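Local coordinates for protein-tyrosine-phosphatase (Shewanella sp., PDB 2Z72), which probably hydrolyses phosphotyrosine in proteins, as a cold-active, zinc-binding phosphatase of the calcineurin-like phosphoesterase family, at residues R217-L221 with D222-A226; T272-H276 with F277-H281. One frame throughout, in Å; residues are numbered along the deposited sequence.

Contact 1: residues R217-L221 with D222-A226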
loop_
_atom_site.group_PDB
_atom_site.type_symbol
_atom_site.label_atom_id
_atom_site.label_comp_id
_atom_site.label_asym_id
_atom_site.label_seq_id
_atom_site.Cartn_x
_atom_site.Cartn_y
_atom_site.Cartn_z
ATOM N N ARG A 217 -4.287 14.249 -20.998
ATOM C CA ARG A 217 -4.324 15.272 -19.959
ATOM C C ARG A 217 -2.954 15.848 -19.600
ATOM O O ARG A 217 -2.905 16.745 -18.785
ATOM C CB ARG A 217 -4.980 14.702 -18.696
ATOM C CG ARG A 217 -6.492 14.435 -18.963
ATOM C CD ARG A 217 -7.163 14.082 -17.653
ATOM N NE ARG A 217 -8.599 13.856 -17.929
ATOM C CZ ARG A 217 -9.498 14.822 -17.970
ATOM N NH1 ARG A 217 -9.204 16.092 -17.751
ATOM N NH2 ARG A 217 -10.757 14.504 -18.240
ATOM N N GLU A 218 -1.885 15.349 -20.233
ATOM C CA GLU A 218 -0.558 15.887 -20.092
ATOM C C GLU A 218 -0.190 15.868 -18.610
ATOM O O GLU A 218 0.447 16.790 -18.109
ATOM C CB GLU A 218 -0.486 17.322 -20.611
ATOM C CG GLU A 218 -0.915 17.471 -22.066
ATOM C CD GLU A 218 -0.664 18.856 -22.639
ATOM O OE1 GLU A 218 -0.325 18.947 -23.849
ATOM O OE2 GLU A 218 -0.804 19.869 -21.915
ATOM N N LEU A 219 -0.535 14.799 -17.904
ATOM C CA LEU A 219 -0.178 14.690 -16.494
ATOM C C LEU A 219 1.279 14.337 -16.315
ATOM O O LEU A 219 2.005 13.883 -17.193
ATOM C CB LEU A 219 -1.069 13.638 -15.812
ATOM C CG LEU A 219 -2.427 14.158 -15.363
ATOM C CD1 LEU A 219 -3.457 13.068 -15.273
ATOM C CD2 LEU A 219 -2.251 14.887 -14.028
ATOM N N THR A 220 1.784 14.612 -15.113
ATOM C CA THR A 220 3.089 14.213 -14.641
ATOM C C THR A 220 2.932 13.497 -13.294
ATOM O O THR A 220 1.929 13.719 -12.596
ATOM C CB THR A 220 4.064 15.386 -14.465
ATOM O OG1 THR A 220 3.562 16.170 -13.396
ATOM C CG2 THR A 220 4.185 16.199 -15.755
ATOM N N LEU A 221 3.921 12.695 -12.954
ATOM C CA LEU A 221 3.926 12.033 -11.648
ATOM C C LEU A 221 3.760 13.065 -10.532
ATOM O O LEU A 221 2.939 12.889 -9.629
ATOM C CB LEU A 221 5.148 11.190 -11.458
ATOM C CG LEU A 221 4.996 9.669 -11.707
ATOM C CD1 LEU A 221 4.420 9.374 -13.046
ATOM C CD2 LEU A 221 6.310 8.971 -11.416
ATOM N N ASP A 222 4.544 14.164 -10.555
ATOM C CA ASP A 222 4.505 15.065 -9.429
ATOM C C ASP A 222 3.152 15.747 -9.310
ATOM O O ASP A 222 2.634 15.917 -8.215
ATOM C CB ASP A 222 5.620 16.104 -9.486
ATOM C CG ASP A 222 5.636 16.960 -8.243
ATOM O OD1 ASP A 222 5.324 18.117 -8.358
ATOM O OD2 ASP A 222 5.872 16.508 -7.100
ATOM N N LYS A 223 2.604 16.142 -10.444
ATOM C CA LYS A 223 1.325 16.838 -10.431
ATOM C C LYS A 223 0.234 15.920 -9.878
ATOM O O LYS A 223 -0.581 16.327 -9.019
ATOM C CB LYS A 223 0.936 17.386 -11.796
ATOM C CG LYS A 223 -0.384 18.128 -11.757
ATOM C CD LYS A 223 -0.656 18.827 -13.084
ATOM C CE LYS A 223 -1.919 19.663 -13.048
ATOM N NZ LYS A 223 -2.392 20.240 -14.310
ATOM N N ALA A 224 0.210 14.681 -10.360
ATOM C CA ALA A 224 -0.816 13.731 -9.886
ATOM C C ALA A 224 -0.638 13.405 -8.428
ATOM O O ALA A 224 -1.598 13.437 -7.659
ATOM C CB ALA A 224 -0.727 12.496 -10.757
ATOM N N ASN A 225 0.580 13.090 -8.001
ATOM C CA ASN A 225 0.813 12.704 -6.610
ATOM C C ASN A 225 0.448 13.844 -5.665
ATOM O O ASN A 225 -0.093 13.588 -4.577
ATOM C CB ASN A 225 2.256 12.247 -6.391
ATOM C CG ASN A 225 2.506 10.890 -6.949
ATOM O OD1 ASN A 225 1.654 9.970 -6.834
ATOM N ND2 ASN A 225 3.638 10.655 -7.599
ATOM N N ALA A 226 0.732 15.086 -6.029
ATOM C CA ALA A 226 0.362 16.202 -5.212
ATOM C C ALA A 226 -1.146 16.397 -5.163
ATOM O O ALA A 226 -1.719 16.702 -4.092
ATOM C CB ALA A 226 1.052 17.484 -5.761
HETATM O O HOH W 1 -0.248 19.110 -16.732
#
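T220 and K223 meet where helix 221-231 begins, and the threonine is the N-cap. Its OG1 takes the N-H of K223, with OG1 and N 3.1 Å apart and an angle of 158° at the hydrogen. A chi1 of 67° sets OG1 between the threonine's own N and carbonyl carbon, turned back over the first helical turn. There it also rests against the lysine side chain, OG1 lying 3.3 Å from K223 CB, and the two side chains cross at about a right angle. The T220 carbonyl starts the regular pattern: its O receives A224 N at 3.0 Å. T220 N, by contrast, is buried without a polar partner. Beyond CG the modelled K223 chain runs out extended.

L221 gives its backbone to the helix and its side chain to the fold. Its O receives N225 N at 2.9 Å and its CB lies 4.2 Å from N225 ND2, while the N225 amide turns to T196, I197 and D65. Just upstream, E218 closes helix 212-216 with a Schellman motif, and L219 CD2 reaches A224 CB at 4.3 Å. This tight helix-to-helix connection has L219 wedged against W214 of helix 212-216 and L244 and F247 of helix 243-249, while L221 lies on I197 and K199 of strand 197-200.

Contact 2: residues T272-H276 with F277-H281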
loop_
_atom_site.group_PDB
_atom_site.type_symbol
_atom_site.label_atom_id
_atom_site.label_comp_id
_atom_site.label_asym_id
_atom_site.label_seq_id
_atom_site.Cartn_x
_atom_site.Cartn_y
_atom_site.Cartn_z
ATOM N N THR A 272 2.784 2.261 -26.292
ATOM C CA THR A 272 2.733 3.739 -26.287
ATOM C C THR A 272 2.785 4.282 -24.862
ATOM O O THR A 272 3.374 5.360 -24.652
ATOM C CB THR A 272 1.451 4.223 -26.980
ATOM O OG1 THR A 272 1.433 3.821 -28.342
ATOM C CG2 THR A 272 1.388 5.735 -27.005
ATOM N N ILE A 273 2.236 3.571 -23.923
ATOM C CA ILE A 273 2.340 4.026 -22.527
ATOM C C ILE A 273 3.723 3.847 -21.971
ATOM O O ILE A 273 4.293 4.730 -21.324
ATOM C CB ILE A 273 1.226 3.318 -21.728
ATOM C CG1 ILE A 273 -0.141 3.761 -22.261
ATOM C CG2 ILE A 273 1.471 3.519 -20.246
ATOM C CD1 ILE A 273 -1.282 2.813 -21.963
ATOM N N LEU A 274 4.354 2.684 -22.222
ATOM C CA LEU A 274 5.704 2.464 -21.796
ATOM C C LEU A 274 6.633 3.588 -22.324
ATOM O O LEU A 274 7.467 4.124 -21.639
ATOM C CB LEU A 274 6.251 1.136 -22.315
ATOM C CG LEU A 274 5.586 -0.141 -21.800
ATOM C CD1 LEU A 274 6.075 -1.390 -22.555
ATOM C CD2 LEU A 274 5.820 -0.235 -20.297
ATOM N N GLN A 275 6.485 3.897 -23.621
ATOM C CA GLN A 275 7.294 4.935 -24.249
ATOM C C GLN A 275 7.053 6.293 -23.612
ATOM O O GLN A 275 7.967 7.100 -23.398
ATOM C CB GLN A 275 6.982 4.964 -25.783
ATOM C CG GLN A 275 7.717 3.836 -26.504
ATOM C CD GLN A 275 7.132 3.499 -27.857
ATOM O OE1 GLN A 275 7.336 2.380 -28.411
ATOM N NE2 GLN A 275 6.418 4.498 -28.399
ATOM N N HIS A 276 5.797 6.572 -23.262
ATOM C CA HIS A 276 5.491 7.874 -22.704
ATOM C C HIS A 276 6.269 8.130 -21.412
ATOM O O HIS A 276 6.666 9.247 -21.161
ATOM C CB HIS A 276 3.963 7.918 -22.378
ATOM C CG HIS A 276 3.521 9.252 -21.888
ATOM N ND1 HIS A 276 3.250 9.728 -20.621
ATOM C CD2 HIS A 276 3.395 10.323 -22.681
ATOM C CE1 HIS A 276 2.936 11.003 -20.638
ATOM N NE2 HIS A 276 3.008 11.363 -21.897
ATOM N N PHE A 277 6.429 7.093 -20.584
ATOM C CA PHE A 277 7.124 7.206 -19.309
ATOM C C PHE A 277 8.590 6.778 -19.374
ATOM O O PHE A 277 9.287 6.828 -18.381
ATOM C CB PHE A 277 6.437 6.358 -18.258
ATOM C CG PHE A 277 5.051 6.851 -17.874
ATOM C CD1 PHE A 277 3.907 6.325 -18.443
ATOM C CD2 PHE A 277 4.915 7.850 -16.885
ATOM C CE1 PHE A 277 2.631 6.733 -18.076
ATOM C CE2 PHE A 277 3.657 8.230 -16.543
ATOM C CZ PHE A 277 2.499 7.682 -17.085
ATOM N N ASN A 278 9.060 6.341 -20.555
ATOM C CA ASN A 278 10.402 5.827 -20.717
ATOM C C ASN A 278 10.732 4.731 -19.712
ATOM O O ASN A 278 11.741 4.744 -19.015
ATOM C CB ASN A 278 11.440 6.950 -20.598
ATOM C CG ASN A 278 12.834 6.640 -21.026
ATOM O OD1 ASN A 278 13.800 7.195 -20.426
ATOM N ND2 ASN A 278 13.044 5.807 -22.035
ATOM N N VAL A 279 9.809 3.751 -19.675
ATOM C CA VAL A 279 9.972 2.557 -18.859
ATOM C C VAL A 279 9.897 1.329 -19.731
ATOM O O VAL A 279 9.334 1.337 -20.807
ATOM C CB VAL A 279 8.955 2.525 -17.696
ATOM C CG1 VAL A 279 9.239 3.684 -16.753
ATOM C CG2 VAL A 279 7.546 2.527 -18.211
ATOM N N ASN A 280 10.383 0.221 -19.170
ATOM C CA ASN A 280 10.263 -1.053 -19.797
ATOM C C ASN A 280 9.193 -1.956 -19.217
ATOM O O ASN A 280 8.846 -2.993 -19.804
ATOM C CB ASN A 280 11.616 -1.779 -19.719
ATOM C CG ASN A 280 12.648 -1.111 -20.584
ATOM O OD1 ASN A 280 12.341 -0.782 -21.731
ATOM N ND2 ASN A 280 13.822 -0.905 -20.046
ATOM N N HIS A 281 8.638 -1.635 -18.048
ATOM C CA HIS A 281 7.678 -2.442 -17.387
ATOM C C HIS A 281 6.777 -1.531 -16.542
ATOM O O HIS A 281 7.241 -0.509 -16.052
ATOM C CB HIS A 281 8.242 -3.490 -16.427
ATOM C CG HIS A 281 9.338 -4.305 -17.000
ATOM N ND1 HIS A 281 9.184 -5.416 -17.771
ATOM C CD2 HIS A 281 10.687 -4.067 -16.980
ATOM C CE1 HIS A 281 10.362 -5.856 -18.153
ATOM N NE2 HIS A 281 11.331 -5.055 -17.689
#
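L274 O receives V279 N at 3.1 Å in a nearly straight bond, the one that spans the most residues, five, at the end of helix 267-277. One residue on, Q275 O takes N278 N, also at 3.1 Å, but this donor stands well above the carbonyl plane, 75° out of it. F277 N still makes the helical bond to I273 O, at 3.3 Å, with a weak second approach to L274 O.

Together the bonds to L274 and Q275, with the positive phi of N278, make a Schellman motif, which turns the chain out of the helix and toward strand 281-284. The apolar contact usual for this motif is present: L274 CD2 lies 3.9 Å from V279 CG2, the side chains crossing at about a right angle. On the next face of the helix I273 and F277 run side by side, CG2 of the isoleucine, in one of its two conformers, 4.0 Å from CE1 of the ring.

The aromatic contact is T-shaped. H276 turns an edge to one face of F277, centroids 5.1 Å apart and planes at 85°. A chi1 of -67° keeps the phenylalanine CG beside its own N, which swings the ring back along the helix until CD1 is 3.3 Å from I273 O. With an alanine here, the H276 ring would probably lose the F277 face it abuts, and a gap would open beside I273.

Contacts 1 and 2 have centres about 16 Å apart and touch through one leucine-phenylalanine pair: L221 CD1 is 3.8 Å from F277 CE2. W214 joins them further, since its ring meets those of F277 and H276 and also packs against L219, L221 and A224. K199 is a second common neighbour, lying against L221 and donating from NZ to F277 O. The start of one helix and the end of another are thus gathered at strand 197-200. Neither contact supplies a zinc ligand, but H281 pairs through its backbone with L204, and the strands 203-206 and 281-284 run on toward the zinc ligands H207 and H286.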